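Local coordinates for small heat shock protein hsp20 family (Sulfolobus solfataricus, PDB 4RZK) that probably binds unfolded proteins as a dimeric small heat shock chaperone, of which this chain is the alpha-crystallin domain, at residues A[29-35]-A[47-51]. Sequence-based numbering, arbitrary orientation.
Sequences VNKEDIK and ITAKS
Residues 47-50 run as an extended strand antiparallel to the start of strand 34-39, which residues 29-33 enter through a loop and a single 3-10 turn (31-33). Lys35 and Thr48, with Val29 the residues most covered here, form a hydrogen-bonded pair: Lys35 N to Thr48 O is 2.6 Å and Thr48 N to Lys35 O 2.8 Å. Lys35 CB and Thr48 CB lie 3.9 Å apart on one face, where beta-branched Thr48 suits an extended backbone and Lys35, chi1 m, leads its amine away; Lys35 NZ makes a weak hydrogen bond to Glu32 O (3.4 Å). Ile34 and Ala49 point to the other face as a non-hydrogen-bonded pair, whose geometry brings Ile34 CA within 4.4 Å of Ala49 CA. Lys50 N donates a third backbone hydrogen bond to Asp33 O (3.0 Å). Val29, before the turn, points its side chain toward 47-51; being beta-branched and buried, it sets CG1 4.0 Å from Ala49 CB and CG2 3.6 Å from Ser51 CB. Ala49's small methyl also admits Ile34 CG1 (4.3 Å from Ala49 CB), and Tyr56 packs against Val29 and Ala49. This is the open end of a beta hairpin at one edge of the alpha-crystallin beta-sandwich. Backbone hydrogen bonds thus fix the register, Val29, Ile34 and Ala49 pool apolar surface, and Lys35, beside Thr48, remains exposed.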
# COMPACT_ATOMS: atom_id res chain seq x y z
N VAL A 29 3.60 -2.48 -6.67
CA VAL A 29 3.80 -3.66 -7.48
C VAL A 29 2.57 -4.00 -8.30
O VAL A 29 1.46 -3.89 -7.81
CB VAL A 29 4.20 -4.83 -6.57
CG1 VAL A 29 4.22 -6.11 -7.33
CG2 VAL A 29 5.55 -4.55 -5.95
N ASN A 30 2.76 -4.39 -9.56
CA ASN A 30 1.66 -4.83 -10.40
C ASN A 30 1.29 -6.26 -10.04
O ASN A 30 2.11 -6.98 -9.47
CB ASN A 30 2.01 -4.73 -11.88
CG ASN A 30 2.21 -3.31 -12.35
OD1 ASN A 30 1.26 -2.55 -12.43
ND2 ASN A 30 3.45 -2.95 -12.67
N LYS A 31 0.09 -6.70 -10.39
CA LYS A 31 -0.39 -7.99 -9.90
C LYS A 31 0.39 -9.19 -10.49
O LYS A 31 0.60 -10.19 -9.79
CB LYS A 31 -1.90 -8.14 -10.17
CG LYS A 31 -2.30 -8.33 -11.62
CD LYS A 31 -3.73 -8.84 -11.70
CE LYS A 31 -4.20 -9.05 -13.13
NZ LYS A 31 -5.54 -9.70 -13.14
N GLU A 32 0.83 -9.09 -11.74
CA GLU A 32 1.60 -10.17 -12.34
C GLU A 32 2.97 -10.31 -11.69
O GLU A 32 3.61 -11.35 -11.79
CB GLU A 32 1.76 -9.97 -13.86
CG GLU A 32 1.69 -8.55 -14.34
CD GLU A 32 0.28 -8.00 -14.30
OE1 GLU A 32 -0.59 -8.50 -15.06
OE2 GLU A 32 0.03 -7.09 -13.47
N ASP A 33 3.42 -9.25 -11.03
CA ASP A 33 4.70 -9.24 -10.34
C ASP A 33 4.62 -9.87 -8.95
O ASP A 33 5.57 -9.80 -8.18
CB ASP A 33 5.24 -7.81 -10.18
CG ASP A 33 5.82 -7.25 -11.46
OD1 ASP A 33 6.25 -8.03 -12.34
OD2 ASP A 33 5.87 -6.00 -11.56
N ILE A 34 3.47 -10.46 -8.64
CA ILE A 34 3.27 -11.08 -7.34
C ILE A 34 3.28 -12.59 -7.46
O ILE A 34 2.73 -13.14 -8.40
CB ILE A 34 1.94 -10.62 -6.73
CG1 ILE A 34 1.87 -9.10 -6.71
CG2 ILE A 34 1.75 -11.20 -5.32
CD1 ILE A 34 0.53 -8.55 -6.29
N LYS A 35 3.91 -13.25 -6.49
CA LYS A 35 3.88 -14.70 -6.40
C LYS A 35 3.39 -15.16 -5.03
O LYS A 35 3.88 -14.69 -4.03
CB LYS A 35 5.26 -15.29 -6.66
CG LYS A 35 5.88 -14.86 -7.98
CD LYS A 35 5.02 -15.23 -9.17
CE LYS A 35 5.24 -14.28 -10.33
NZ LYS A 35 4.43 -14.64 -11.51
N ILE A 47 4.75 -15.16 0.30
CA ILE A 47 4.40 -14.13 -0.67
C ILE A 47 5.60 -13.34 -1.20
O ILE A 47 6.38 -12.81 -0.44
CB ILE A 47 3.44 -13.11 -0.05
CG1 ILE A 47 2.11 -13.75 0.30
CG2 ILE A 47 3.20 -11.96 -1.00
CD1 ILE A 47 1.37 -13.02 1.38
N THR A 48 5.72 -13.27 -2.52
CA THR A 48 6.80 -12.54 -3.16
C THR A 48 6.27 -11.49 -4.11
O THR A 48 5.53 -11.80 -5.01
CB THR A 48 7.60 -13.50 -4.04
OG1 THR A 48 8.62 -14.11 -3.26
CG2 THR A 48 8.23 -12.75 -5.15
N ALA A 49 6.67 -10.24 -3.92
CA ALA A 49 6.28 -9.18 -4.83
C ALA A 49 7.46 -8.38 -5.33
O ALA A 49 8.27 -7.93 -4.54
CB ALA A 49 5.28 -8.26 -4.15
N LYS A 50 7.58 -8.22 -6.64
CA LYS A 50 8.72 -7.53 -7.23
C LYS A 50 8.36 -6.44 -8.23
O LYS A 50 7.54 -6.63 -9.11
CB LYS A 50 9.65 -8.52 -7.90
CG LYS A 50 11.03 -8.59 -7.29
CD LYS A 50 11.47 -10.03 -7.13
CE LYS A 50 12.05 -10.27 -5.75
NZ LYS A 50 13.43 -9.73 -5.65
N SER A 51 8.99 -5.29 -8.10
CA SER A 51 8.83 -4.21 -9.04
C SER A 51 10.10 -3.41 -8.93
O SER A 51 10.85 -3.60 -7.99
CB SER A 51 7.60 -3.38 -8.71
OG SER A 51 7.96 -2.10 -8.26